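PDB 1WPX: carboxypeptidase Y inhibitor from Saccharomyces cerevisiae, which inhibits the serine carboxypeptidase Y specifically and potently, and is a phospholipid-binding member of the phosphatidylethanolamine-binding protein family. Local coordinates for residues 31-37 with 209-213; 64-70 with 133-139; 15-21 with 212-216; 87-91 with 167-173. All coordinates share one frame. Numbering follows the deposited sequence.

Contact 1: 31-37 with 209-213; sequences FQPSGIL and LVASN
A classic beta bulge in strand 208-217 lies at this contact: V210 (phi/psi -117/-34) and A211 (-158/167) both face L168 of the neighbouring strand 162-170. Against this kink lies loop 31-34, extended up to P33 and turning at S34 (-96/-16), which runs into strand 35-40. Segments 35-37 and 209-213 approach to 5.4 Å between axes with their directions 42° apart, and no beta ladder joins them. The carbonyl of V210 receives the one backbone hydrogen bond, S34 N to V210 O at 3.1 Å and nearly linear (171°). F31, chi1 t and chi2 -117°, lays one ring face under L209, whose CD1 sits 3.6 Å from the ring centroid and 17° off its normal, a CH-pi contact. Beyond G35, L37 (chi1 t, chi2 p) points toward the bulge, with L37 CB 4.1 Å from A211 CB. I36 faces away, onto the carboxypeptidase Y chain. N213 takes chi1 t and chi2 -18°, its OD1 bonded to M49 N, while N213 ND2 donates to L37 O at 2.9 Å.

Contact 2: 64-70 with 133-139; sequences FQFTFNK and EFFASEF
F68 and F135 form the apolar centre. F135, chi1 p, brings its ring over the neighbouring strand, so that F68 CB lies 3.7 Å from the F135 ring centroid and 21° off its normal, a CH-pi contact. The two rings are nearly parallel (26°) but slid apart, with centroids 5.4 Å from each other. F66, chi1 t like F68, continues this face: F66 CD2 is 4.3 Å from F135 CE1, and F66 CB is 4.0 Å from F139 CZ. The backbone beneath is an antiparallel ladder, strand directions 156° apart. F66-S137 and F68-F135 are hydrogen-bonded pairs, with F66 N to S137 O and F68 N to F135 O both 2.7 Å, S137 N to F66 O 2.8 Å and F135 N to F68 O 3.1 Å. T67-A136 and N69-F134 are non-hydrogen-bonded pairs, with CA atoms 4.0 and 4.6 Å apart. At one end K70 N donates to E133 O at 2.8 Å; at the other a water joins F64 O (2.7 Å) and F139 N (3.1 Å). The face of Q65, T67, F134 and A136 meets carboxypeptidase Y, Q65 NE2 hydrogen-bonding to the proteinase backbone, so this ladder also builds part of the inhibitory interface. Strand 63-69 is flanked across the sheet by strand 35-40, strand 134-140 by strand 110-120, and L168 of strand 162-170 packs on F66 and F139.

Contact 3: 15-21 with 212-216; sequences SYKKHGI and SNFFY
S212, extended at -163/144, starts the contact through its carbonyl: Y16 OH donates to S212 O at 2.6 Å, with Y16 chi1 m. N213 turns its side chain away, and N213 OD1 accepts from F214 N at 2.8 Å. F214, chi1 p and chi2 111°, then fills the space between helix end and strand. I21 CD1 stands over one face of its ring, 4.2 Å from F214 CD1, while at the ring edge S15 OG is 3.4 Å from F214 CE2 and H19 CD2 is 3.8 Å from F214 CZ. The helix ends in a Schellman motif, with I21 N bonded to Y16 O (2.8 Å) and G20 N to K17 O (2.9 Å); G20, the C-prime residue, has phi/psi 52/28. H19 before the turn and I21 after it both point CA-to-CB toward the strand. Y216, chi1 m, completes an aromatic cluster with H19 and F214: H19 ND1 and Y216 OH share a hydrogen bond of 2.8 Å, while H19 NE2 bonds an acidic side chain of carboxypeptidase Y.

Contact 4: 87-91 with 167-173; sequences DDLFT and LLYKQPK
F90, chi1 m and chi2 83°, lays its side chain across the neighbouring strand, with F90 CB 3.9 Å from L168 CD1 and F90 CD2 3.9 Å from K170 CA. Its own backbone forms a non-hydrogen-bonded pair with K170, CA atoms 4.6 Å apart. T91 and Y169 make the adjoining hydrogen-bonded pair: T91 N to Y169 O and Y169 N to T91 O are both 2.8 Å. Here strands 90-96 and 162-170 pair in the antiparallel sheet of the phosphatidylethanolamine-binding protein fold. Q171 N extends the pairing to L89 O (2.8 Å, 171°). Through Q171 OE1 the side chain, chi1 m and then extended, accepts from T91 OG1 at 2.9 Å and from D117 N of strand 110-120. D88 OD1 makes a long salt bridge to K170 NZ at 3.6 Å, its OD2 being bonded to Q85 N. On the exposed edge the all-trans K173 brings NZ to 2.9 Å from D87 OD2, a salt bridge, although D87 is poorly ordered.

Overall arrangement
From the N terminus, the end of helix 8-18 enters contact 3, whose partner strand arrives 191 residues later. Contact 1, opened by 31-37, closes on the same strand 208-217 and shares S212 and N213 with contact 3; Y16 packs on F31 and P33 between the two. Contacts 2 and 4 both nest inside these loops but cross each other, since their segments alternate in the order 64-70, 87-91, 133-139, 167-173. L168 of contact 4 touches F66 and F139 of contact 2 and hydrogen-bonds to V210 and A211 of contact 1. I36 N to T67 O (3.0 Å) links contacts 1 and 2. Contacts 3 and 4, centres about 21 Å apart, lie on opposite sides of the chain's centre.

Contact 1: 31-37 with 209-213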
loop_
_atom_site.group_PDB
_atom_site.type_symbol
_atom_site.label_atom_id
_atom_site.label_comp_id
_atom_site.label_asym_id
_atom_site.label_seq_id
_atom_site.Cartn_x
_atom_site.Cartn_y
_atom_site.Cartn_z
ATOM N N PHE B 31 -1.702 19.701 16.448
ATOM C CA PHE B 31 -0.345 19.190 16.315
ATOM C C PHE B 31 0.072 18.916 14.865
ATOM O O PHE B 31 -0.664 18.295 14.091
ATOM C CB PHE B 31 -0.180 17.916 17.148
ATOM C CG PHE B 31 1.095 17.175 16.872
ATOM C CD1 PHE B 31 1.063 15.886 16.351
ATOM C CD2 PHE B 31 2.330 17.769 17.123
ATOM C CE1 PHE B 31 2.243 15.199 16.083
ATOM C CE2 PHE B 31 3.520 17.093 16.860
ATOM C CZ PHE B 31 3.477 15.806 16.339
ATOM N N GLN B 32 1.263 19.396 14.518
ATOM C CA GLN B 32 1.834 19.216 13.190
ATOM C C GLN B 32 3.190 18.558 13.365
ATOM O O GLN B 32 4.053 19.092 14.053
ATOM C CB GLN B 32 2.038 20.566 12.496
ATOM C CG GLN B 32 0.763 21.283 12.089
ATOM C CD GLN B 32 0.038 20.582 10.959
ATOM O OE1 GLN B 32 -0.341 19.416 11.083
ATOM N NE2 GLN B 32 -0.157 21.288 9.848
ATOM N N PRO B 33 3.393 17.384 12.759
ATOM C CA PRO B 33 4.683 16.695 12.881
ATOM C C PRO B 33 5.762 17.456 12.107
ATOM O O PRO B 33 5.492 17.989 11.031
ATOM C CB PRO B 33 4.408 15.322 12.265
ATOM C CG PRO B 33 2.921 15.152 12.432
ATOM C CD PRO B 33 2.394 16.519 12.112
ATOM N N SER B 34 6.974 17.507 12.652
ATOM C CA SER B 34 8.073 18.199 11.988
ATOM C C SER B 34 8.902 17.212 11.200
ATOM O O SER B 34 9.689 17.593 10.337
ATOM C CB SER B 34 8.957 18.909 13.006
ATOM O OG SER B 34 8.257 19.981 13.600
ATOM N N GLY B 35 8.718 15.937 11.509
ATOM C CA GLY B 35 9.440 14.887 10.819
ATOM C C GLY B 35 8.703 13.594 11.078
ATOM O O GLY B 35 7.557 13.622 11.526
ATOM N N ILE B 36 9.328 12.461 10.788
ATOM C CA ILE B 36 8.669 11.199 11.053
ATOM C C ILE B 36 9.614 10.304 11.835
ATOM O O ILE B 36 10.821 10.285 11.593
ATOM C CB ILE B 36 8.193 10.502 9.741
ATOM C CG1 ILE B 36 9.347 9.767 9.081
ATOM C CG2 ILE B 36 7.560 11.518 8.793
ATOM C CD1 ILE B 36 9.350 8.298 9.429
ATOM N N LEU B 37 9.054 9.571 12.790
ATOM C CA LEU B 37 9.838 8.686 13.639
ATOM C C LEU B 37 9.752 7.228 13.206
ATOM O O LEU B 37 8.708 6.589 13.347
ATOM C CB LEU B 37 9.359 8.813 15.087
ATOM C CG LEU B 37 10.161 8.084 16.168
ATOM C CD1 LEU B 37 11.561 8.674 16.298
ATOM C CD2 LEU B 37 9.416 8.215 17.483
ATOM N N LEU B 209 6.846 18.575 21.440
ATOM C CA LEU B 209 6.570 17.360 20.666
ATOM C C LEU B 209 7.034 17.558 19.226
ATOM O O LEU B 209 6.683 18.549 18.594
ATOM C CB LEU B 209 5.070 17.064 20.652
ATOM C CG LEU B 209 4.605 15.604 20.708
ATOM C CD1 LEU B 209 3.278 15.472 19.964
ATOM C CD2 LEU B 209 5.643 14.686 20.100
ATOM N N VAL B 210 7.811 16.617 18.703
ATOM C CA VAL B 210 8.303 16.729 17.335
ATOM C C VAL B 210 7.803 15.619 16.414
ATOM O O VAL B 210 7.582 15.854 15.228
ATOM C CB VAL B 210 9.859 16.764 17.302
ATOM C CG1 VAL B 210 10.371 16.587 15.880
ATOM C CG2 VAL B 210 10.348 18.095 17.841
ATOM N N ALA B 211 7.623 14.414 16.952
ATOM C CA ALA B 211 7.161 13.293 16.139
ATOM C C ALA B 211 6.524 12.182 16.962
ATOM O O ALA B 211 6.643 12.155 18.190
ATOM C CB ALA B 211 8.319 12.729 15.332
ATOM N N SER B 212 5.851 11.264 16.269
ATOM C CA SER B 212 5.185 10.137 16.915
ATOM C C SER B 212 4.835 8.983 15.966
ATOM O O SER B 212 4.480 9.197 14.813
ATOM C CB SER B 212 3.908 10.615 17.601
ATOM O OG SER B 212 3.224 9.527 18.196
ATOM N N ASN B 213 4.948 7.763 16.470
ATOM C CA ASN B 213 4.612 6.560 15.718
ATOM C C ASN B 213 3.943 5.643 16.740
ATOM O O ASN B 213 4.035 5.890 17.939
ATOM C CB ASN B 213 5.871 5.889 15.173
ATOM C CG ASN B 213 5.581 4.955 14.002
ATOM O OD1 ASN B 213 4.446 4.542 13.787
ATOM N ND2 ASN B 213 6.615 4.614 13.251
#

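Contact 2: 64-70 with 133-139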
loop_
_atom_site.group_PDB
_atom_site.type_symbol
_atom_site.label_atom_id
_atom_site.label_comp_id
_atom_site.label_asym_id
_atom_site.label_seq_id
_atom_site.Cartn_x
_atom_site.Cartn_y
_atom_site.Cartn_z
ATOM N N PHE B 64 15.530 3.507 16.846
ATOM C CA PHE B 64 14.830 4.688 16.355
ATOM C C PHE B 64 15.618 5.456 15.300
ATOM O O PHE B 64 16.843 5.375 15.235
ATOM C CB PHE B 64 14.536 5.634 17.517
ATOM C CG PHE B 64 13.752 5.008 18.630
ATOM C CD1 PHE B 64 12.360 5.066 18.636
ATOM C CD2 PHE B 64 14.406 4.375 19.688
ATOM C CE1 PHE B 64 11.624 4.504 19.684
ATOM C CE2 PHE B 64 13.683 3.810 20.741
ATOM C CZ PHE B 64 12.285 3.876 20.738
ATOM N N GLN B 65 14.889 6.200 14.473
ATOM C CA GLN B 65 15.474 7.035 13.434
ATOM C C GLN B 65 14.548 8.217 13.267
ATOM O O GLN B 65 13.331 8.062 13.314
ATOM C CB GLN B 65 15.587 6.308 12.092
ATOM C CG GLN B 65 16.114 7.224 10.978
ATOM C CD GLN B 65 16.043 6.602 9.596
ATOM O OE1 GLN B 65 14.972 6.215 9.133
ATOM N NE2 GLN B 65 17.185 6.513 8.925
ATOM N N PHE B 66 15.123 9.398 13.075
ATOM C CA PHE B 66 14.331 10.606 12.894
ATOM C C PHE B 66 14.619 11.199 11.526
ATOM O O PHE B 66 15.767 11.420 11.164
ATOM C CB PHE B 66 14.657 11.627 13.982
ATOM C CG PHE B 66 13.923 12.932 13.834
ATOM C CD1 PHE B 66 12.534 12.967 13.791
ATOM C CD2 PHE B 66 14.622 14.131 13.749
ATOM C CE1 PHE B 66 11.850 14.176 13.665
ATOM C CE2 PHE B 66 13.947 15.348 13.624
ATOM C CZ PHE B 66 12.559 15.368 13.582
ATOM N N THR B 67 13.569 11.420 10.752
ATOM C CA THR B 67 13.735 12.008 9.440
ATOM C C THR B 67 13.109 13.383 9.491
ATOM O O THR B 67 11.909 13.529 9.724
ATOM C CB THR B 67 13.049 11.169 8.339
ATOM O OG1 THR B 67 13.812 9.984 8.101
ATOM C CG2 THR B 67 12.952 11.954 7.048
ATOM N N PHE B 68 13.939 14.399 9.310
ATOM C CA PHE B 68 13.438 15.757 9.316
ATOM C C PHE B 68 13.266 16.199 7.875
ATOM O O PHE B 68 14.109 15.919 7.016
ATOM C CB PHE B 68 14.401 16.694 10.053
ATOM C CG PHE B 68 14.090 18.149 9.860
ATOM C CD1 PHE B 68 14.736 18.889 8.871
ATOM C CD2 PHE B 68 13.123 18.779 10.643
ATOM C CE1 PHE B 68 14.424 20.233 8.663
ATOM C CE2 PHE B 68 12.802 20.128 10.444
ATOM C CZ PHE B 68 13.453 20.854 9.453
ATOM N N ASN B 69 12.153 16.872 7.613
ATOM C CA ASN B 69 11.860 17.367 6.278
ATOM C C ASN B 69 11.310 18.777 6.388
ATOM O O ASN B 69 10.138 18.962 6.725
ATOM C CB ASN B 69 10.835 16.468 5.589
ATOM C CG ASN B 69 10.488 16.950 4.199
ATOM O OD1 ASN B 69 11.371 17.132 3.359
ATOM N ND2 ASN B 69 9.199 17.159 3.944
ATOM N N LYS B 70 12.159 19.768 6.130
ATOM C CA LYS B 70 11.726 21.159 6.196
ATOM C C LYS B 70 10.717 21.379 5.085
ATOM O O LYS B 70 11.075 21.752 3.966
ATOM C CB LYS B 70 12.913 22.106 6.016
ATOM C CG LYS B 70 12.517 23.567 5.851
ATOM C CD LYS B 70 13.745 24.454 5.743
ATOM C CE LYS B 70 13.389 25.821 5.188
ATOM N NZ LYS B 70 12.878 25.710 3.789
ATOM N N GLU B 133 15.635 21.779 3.666
ATOM C CA GLU B 133 16.344 20.995 4.666
ATOM C C GLU B 133 15.759 19.586 4.726
ATOM O O GLU B 133 14.538 19.396 4.682
ATOM C CB GLU B 133 16.224 21.660 6.041
ATOM C CG GLU B 133 16.765 23.073 6.104
ATOM C CD GLU B 133 18.275 23.115 6.108
ATOM O OE1 GLU B 133 18.887 22.412 5.279
ATOM O OE2 GLU B 133 18.849 23.854 6.936
ATOM N N PHE B 134 16.641 18.601 4.826
ATOM C CA PHE B 134 16.225 17.212 4.900
ATOM C C PHE B 134 17.357 16.343 5.418
ATOM O O PHE B 134 18.514 16.541 5.052
ATOM C CB PHE B 134 15.809 16.699 3.517
ATOM C CG PHE B 134 15.583 15.210 3.470
ATOM C CD1 PHE B 134 14.339 14.669 3.786
ATOM C CD2 PHE B 134 16.638 14.345 3.177
ATOM C CE1 PHE B 134 14.148 13.287 3.816
ATOM C CE2 PHE B 134 16.459 12.968 3.205
ATOM C CZ PHE B 134 15.211 12.436 3.527
ATOM N N PHE B 135 17.017 15.379 6.267
ATOM C CA PHE B 135 18.004 14.448 6.797
ATOM C C PHE B 135 17.361 13.362 7.635
ATOM O O PHE B 135 16.347 13.583 8.300
ATOM C CB PHE B 135 19.074 15.178 7.623
ATOM C CG PHE B 135 18.575 15.745 8.927
ATOM C CD1 PHE B 135 18.307 14.917 10.008
ATOM C CD2 PHE B 135 18.381 17.116 9.071
ATOM C CE1 PHE B 135 17.852 15.442 11.214
ATOM C CE2 PHE B 135 17.930 17.653 10.269
ATOM C CZ PHE B 135 17.665 16.814 11.345
ATOM N N ALA B 136 17.957 12.181 7.581
ATOM C CA ALA B 136 17.489 11.046 8.343
ATOM C C ALA B 136 18.651 10.695 9.250
ATOM O O ALA B 136 19.773 10.535 8.783
ATOM C CB ALA B 136 17.171 9.885 7.422
ATOM N N SER B 137 18.390 10.583 10.546
ATOM C CA SER B 137 19.444 10.260 11.486
ATOM C C SER B 137 18.985 9.425 12.663
ATOM O O SER B 137 17.842 9.507 13.101
ATOM C CB SER B 137 20.087 11.546 12.014
ATOM O OG SER B 137 21.007 11.260 13.059
ATOM N N GLU B 138 19.902 8.614 13.172
ATOM C CA GLU B 138 19.631 7.786 14.330
ATOM C C GLU B 138 20.128 8.588 15.523
ATOM O O GLU B 138 20.704 9.664 15.356
ATOM C CB GLU B 138 20.383 6.468 14.226
ATOM C CG GLU B 138 19.997 5.671 13.002
ATOM C CD GLU B 138 20.594 4.286 13.007
ATOM O OE1 GLU B 138 21.840 4.181 13.064
ATOM O OE2 GLU B 138 19.811 3.306 12.956
ATOM N N PHE B 139 19.912 8.077 16.724
ATOM C CA PHE B 139 20.344 8.801 17.903
ATOM C C PHE B 139 21.654 8.291 18.466
ATOM O O PHE B 139 22.035 7.138 18.253
ATOM C CB PHE B 139 19.261 8.726 18.973
ATOM C CG PHE B 139 17.982 9.369 18.563
ATOM C CD1 PHE B 139 17.852 10.751 18.578
ATOM C CD2 PHE B 139 16.921 8.598 18.103
ATOM C CE1 PHE B 139 16.683 11.361 18.138
ATOM C CE2 PHE B 139 15.748 9.198 17.657
ATOM C CZ PHE B 139 15.629 10.585 17.674
HETATM O O HOH W 1 18.696 5.295 17.162
#

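Contact 3: 15-21 with 212-216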
loop_
_atom_site.group_PDB
_atom_site.type_symbol
_atom_site.label_atom_id
_atom_site.label_comp_id
_atom_site.label_asym_id
_atom_site.label_seq_id
_atom_site.Cartn_x
_atom_site.Cartn_y
_atom_site.Cartn_z
ATOM N N SER B 15 -3.795 9.405 10.502
ATOM C CA SER B 15 -3.673 8.244 11.365
ATOM C C SER B 15 -3.928 8.626 12.832
ATOM O O SER B 15 -4.722 7.975 13.514
ATOM C CB SER B 15 -2.283 7.621 11.213
ATOM O OG SER B 15 -2.176 6.407 11.941
ATOM N N TYR B 16 -3.265 9.680 13.307
ATOM C CA TYR B 16 -3.416 10.141 14.692
ATOM C C TYR B 16 -4.872 10.423 15.021
ATOM O O TYR B 16 -5.329 10.150 16.130
ATOM C CB TYR B 16 -2.628 11.429 14.932
ATOM C CG TYR B 16 -1.135 11.340 14.717
ATOM C CD1 TYR B 16 -0.423 12.457 14.262
ATOM C CD2 TYR B 16 -0.427 10.161 14.972
ATOM C CE1 TYR B 16 0.956 12.413 14.056
ATOM C CE2 TYR B 16 0.960 10.102 14.772
ATOM C CZ TYR B 16 1.644 11.238 14.310
ATOM O OH TYR B 16 3.002 11.208 14.089
ATOM N N LYS B 17 -5.588 10.994 14.059
ATOM C CA LYS B 17 -6.994 11.320 14.244
ATOM C C LYS B 17 -7.856 10.080 14.348
ATOM O O LYS B 17 -8.546 9.869 15.343
ATOM C CB LYS B 17 -7.505 12.172 13.085
ATOM C CG LYS B 17 -6.954 13.583 13.062
ATOM C CD LYS B 17 -7.527 14.372 11.895
ATOM C CE LYS B 17 -9.048 14.381 11.929
ATOM N NZ LYS B 17 -9.616 15.128 10.770
ATOM N N LYS B 18 -7.805 9.257 13.310
ATOM C CA LYS B 18 -8.603 8.041 13.264
ATOM C C LYS B 18 -8.436 7.150 14.491
ATOM O O LYS B 18 -9.380 6.475 14.901
ATOM C CB LYS B 18 -8.268 7.252 11.996
ATOM C CG LYS B 18 -9.110 6.007 11.803
ATOM C CD LYS B 18 -8.694 5.262 10.555
ATOM C CE LYS B 18 -9.406 3.928 10.449
ATOM N NZ LYS B 18 -8.968 3.175 9.237
ATOM N N HIS B 19 -7.245 7.157 15.082
ATOM C CA HIS B 19 -6.975 6.321 16.247
ATOM C C HIS B 19 -6.920 7.086 17.567
ATOM O O HIS B 19 -6.343 6.607 18.544
ATOM C CB HIS B 19 -5.680 5.543 16.017
ATOM C CG HIS B 19 -5.710 4.699 14.780
ATOM N ND1 HIS B 19 -6.307 3.458 14.740
ATOM C CD2 HIS B 19 -5.287 4.952 13.519
ATOM C CE1 HIS B 19 -6.253 2.983 13.508
ATOM N NE2 HIS B 19 -5.639 3.872 12.748
ATOM N N GLY B 20 -7.533 8.269 17.585
ATOM C CA GLY B 20 -7.582 9.090 18.786
ATOM C C GLY B 20 -6.281 9.402 19.513
ATOM O O GLY B 20 -6.288 9.635 20.724
ATOM N N ILE B 21 -5.166 9.422 18.790
ATOM C CA ILE B 21 -3.874 9.713 19.402
ATOM C C ILE B 21 -3.754 11.199 19.755
ATOM O O ILE B 21 -3.056 11.562 20.700
ATOM C CB ILE B 21 -2.715 9.338 18.454
ATOM C CG1 ILE B 21 -2.800 7.855 18.071
ATOM C CG2 ILE B 21 -1.384 9.655 19.113
ATOM C CD1 ILE B 21 -2.566 6.901 19.210
ATOM N N SER B 212 5.851 11.264 16.269
ATOM C CA SER B 212 5.185 10.137 16.915
ATOM C C SER B 212 4.835 8.983 15.966
ATOM O O SER B 212 4.480 9.197 14.813
ATOM C CB SER B 212 3.908 10.615 17.601
ATOM O OG SER B 212 3.224 9.527 18.196
ATOM N N ASN B 213 4.948 7.763 16.470
ATOM C CA ASN B 213 4.612 6.560 15.718
ATOM C C ASN B 213 3.943 5.643 16.740
ATOM O O ASN B 213 4.035 5.890 17.939
ATOM C CB ASN B 213 5.871 5.889 15.173
ATOM C CG ASN B 213 5.581 4.955 14.002
ATOM O OD1 ASN B 213 4.446 4.542 13.787
ATOM N ND2 ASN B 213 6.615 4.614 13.251
ATOM N N PHE B 214 3.271 4.592 16.291
ATOM C CA PHE B 214 2.621 3.702 17.242
ATOM C C PHE B 214 2.217 2.370 16.622
ATOM O O PHE B 214 2.187 2.214 15.402
ATOM C CB PHE B 214 1.386 4.384 17.837
ATOM C CG PHE B 214 0.220 4.435 16.900
ATOM C CD1 PHE B 214 -0.916 3.673 17.144
ATOM C CD2 PHE B 214 0.273 5.205 15.746
ATOM C CE1 PHE B 214 -1.980 3.675 16.251
ATOM C CE2 PHE B 214 -0.785 5.215 14.847
ATOM C CZ PHE B 214 -1.914 4.446 15.100
ATOM N N PHE B 215 1.905 1.408 17.480
ATOM C CA PHE B 215 1.496 0.094 17.023
ATOM C C PHE B 215 0.494 -0.489 18.012
ATOM O O PHE B 215 0.255 0.089 19.080
ATOM C CB PHE B 215 2.720 -0.825 16.871
ATOM C CG PHE B 215 3.331 -1.280 18.177
ATOM C CD1 PHE B 215 2.934 -2.478 18.767
ATOM C CD2 PHE B 215 4.344 -0.543 18.786
ATOM C CE1 PHE B 215 3.545 -2.940 19.943
ATOM C CE2 PHE B 215 4.965 -0.994 19.964
ATOM C CZ PHE B 215 4.565 -2.195 20.541
ATOM N N TYR B 216 -0.112 -1.609 17.634
ATOM C CA TYR B 216 -1.079 -2.282 18.488
ATOM C C TYR B 216 -0.534 -3.644 18.885
ATOM O O TYR B 216 0.216 -4.277 18.139
ATOM C CB TYR B 216 -2.421 -2.490 17.771
ATOM C CG TYR B 216 -3.299 -1.264 17.615
ATOM C CD1 TYR B 216 -3.229 -0.471 16.471
ATOM C CD2 TYR B 216 -4.239 -0.930 18.591
ATOM C CE1 TYR B 216 -4.080 0.623 16.296
ATOM C CE2 TYR B 216 -5.094 0.163 18.431
ATOM C CZ TYR B 216 -5.011 0.936 17.281
ATOM O OH TYR B 216 -5.848 2.019 17.112
#

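Contact 4: 87-91 with 167-173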
loop_
_atom_site.group_PDB
_atom_site.type_symbol
_atom_site.label_atom_id
_atom_site.label_comp_id
_atom_site.label_asym_id
_atom_site.label_seq_id
_atom_site.Cartn_x
_atom_site.Cartn_y
_atom_site.Cartn_z
ATOM N N ASP B 87 22.853 21.922 19.478
ATOM C CA ASP B 87 22.689 21.829 20.926
ATOM C C ASP B 87 21.543 20.882 21.274
ATOM O O ASP B 87 21.558 20.235 22.317
ATOM C CB ASP B 87 22.378 23.210 21.507
ATOM C CG ASP B 87 23.326 24.276 21.010
ATOM O OD1 ASP B 87 24.508 24.268 21.423
ATOM O OD2 ASP B 87 22.885 25.119 20.195
ATOM N N ASP B 88 20.556 20.812 20.387
ATOM C CA ASP B 88 19.375 19.987 20.582
ATOM C C ASP B 88 19.547 18.661 21.305
ATOM O O ASP B 88 20.390 17.842 20.956
ATOM C CB ASP B 88 18.690 19.720 19.242
ATOM C CG ASP B 88 17.964 20.936 18.700
ATOM O OD1 ASP B 88 17.782 21.916 19.460
ATOM O OD2 ASP B 88 17.564 20.900 17.511
ATOM N N LEU B 89 18.723 18.470 22.324
ATOM C CA LEU B 89 18.700 17.247 23.100
ATOM C C LEU B 89 17.259 16.751 23.025
ATOM O O LEU B 89 16.319 17.541 23.114
ATOM C CB LEU B 89 19.099 17.522 24.548
ATOM C CG LEU B 89 20.571 17.861 24.792
ATOM C CD1 LEU B 89 20.791 18.108 26.278
ATOM C CD2 LEU B 89 21.454 16.718 24.313
ATOM N N PHE B 90 17.073 15.450 22.843
ATOM C CA PHE B 90 15.722 14.917 22.736
ATOM C C PHE B 90 15.320 13.922 23.815
ATOM O O PHE B 90 16.164 13.353 24.515
ATOM C CB PHE B 90 15.521 14.263 21.366
ATOM C CG PHE B 90 15.789 15.179 20.213
ATOM C CD1 PHE B 90 17.089 15.381 19.757
ATOM C CD2 PHE B 90 14.744 15.858 19.594
ATOM C CE1 PHE B 90 17.348 16.247 18.703
ATOM C CE2 PHE B 90 14.985 16.731 18.537
ATOM C CZ PHE B 90 16.291 16.927 18.090
ATOM N N THR B 91 14.010 13.736 23.940
ATOM C CA THR B 91 13.438 12.794 24.885
ATOM C C THR B 91 12.510 11.860 24.119
ATOM O O THR B 91 11.637 12.297 23.365
ATOM C CB THR B 91 12.647 13.508 26.000
ATOM O OG1 THR B 91 13.562 13.988 26.992
ATOM C CG2 THR B 91 11.645 12.551 26.649
ATOM N N LEU B 167 6.756 8.794 21.333
ATOM C CA LEU B 167 6.751 10.242 21.136
ATOM C C LEU B 167 8.150 10.833 21.291
ATOM O O LEU B 167 8.863 10.526 22.255
ATOM C CB LEU B 167 5.804 10.929 22.127
ATOM C CG LEU B 167 4.342 10.481 22.137
ATOM C CD1 LEU B 167 4.166 9.397 23.178
ATOM C CD2 LEU B 167 3.441 11.647 22.468
ATOM N N LEU B 168 8.541 11.675 20.336
ATOM C CA LEU B 168 9.849 12.313 20.373
ATOM C C LEU B 168 9.696 13.788 20.747
ATOM O O LEU B 168 8.988 14.539 20.072
ATOM C CB LEU B 168 10.545 12.194 19.012
ATOM C CG LEU B 168 11.964 12.768 18.953
ATOM C CD1 LEU B 168 12.876 11.907 19.801
ATOM C CD2 LEU B 168 12.472 12.807 17.521
ATOM N N TYR B 169 10.354 14.196 21.829
ATOM C CA TYR B 169 10.286 15.585 22.275
ATOM C C TYR B 169 11.634 16.286 22.210
ATOM O O TYR B 169 12.679 15.667 22.404
ATOM C CB TYR B 169 9.790 15.672 23.717
ATOM C CG TYR B 169 8.345 15.306 23.929
ATOM C CD1 TYR B 169 7.969 13.986 24.173
ATOM C CD2 TYR B 169 7.351 16.286 23.907
ATOM C CE1 TYR B 169 6.634 13.649 24.396
ATOM C CE2 TYR B 169 6.015 15.965 24.121
ATOM C CZ TYR B 169 5.660 14.642 24.370
ATOM O OH TYR B 169 4.340 14.322 24.608
ATOM N N LYS B 170 11.604 17.584 21.930
ATOM C CA LYS B 170 12.825 18.379 21.904
ATOM C C LYS B 170 12.876 19.053 23.269
ATOM O O LYS B 170 11.893 19.656 23.693
ATOM C CB LYS B 170 12.766 19.450 20.822
ATOM C CG LYS B 170 13.968 20.372 20.858
ATOM C CD LYS B 170 13.729 21.647 20.077
ATOM C CE LYS B 170 14.887 22.617 20.273
ATOM N NZ LYS B 170 14.724 23.873 19.480
ATOM N N GLN B 171 14.004 18.940 23.963
ATOM C CA GLN B 171 14.146 19.551 25.283
ATOM C C GLN B 171 14.530 21.018 25.138
ATOM O O GLN B 171 15.130 21.401 24.138
ATOM C CB GLN B 171 15.221 18.815 26.089
ATOM C CG GLN B 171 14.948 17.329 26.247
ATOM C CD GLN B 171 16.082 16.575 26.926
ATOM O OE1 GLN B 171 16.071 15.344 26.989
ATOM N NE2 GLN B 171 17.061 17.309 27.441
ATOM N N PRO B 172 14.178 21.859 26.129
ATOM C CA PRO B 172 14.516 23.289 26.073
ATOM C C PRO B 172 16.040 23.389 26.083
ATOM O O PRO B 172 16.707 22.610 26.775
ATOM C CB PRO B 172 13.914 23.849 27.365
ATOM C CG PRO B 172 12.880 22.842 27.767
ATOM C CD PRO B 172 13.513 21.530 27.402
ATOM N N LYS B 173 16.599 24.339 25.341
ATOM C CA LYS B 173 18.050 24.464 25.290
ATOM C C LYS B 173 18.735 24.617 26.655
ATOM O O LYS B 173 18.302 25.392 27.518
ATOM C CB LYS B 173 18.455 25.630 24.389
ATOM C CG LYS B 173 19.966 25.765 24.230
ATOM C CD LYS B 173 20.328 26.728 23.117
ATOM C CE LYS B 173 21.820 26.683 22.798
ATOM N NZ LYS B 173 22.151 27.526 21.607
#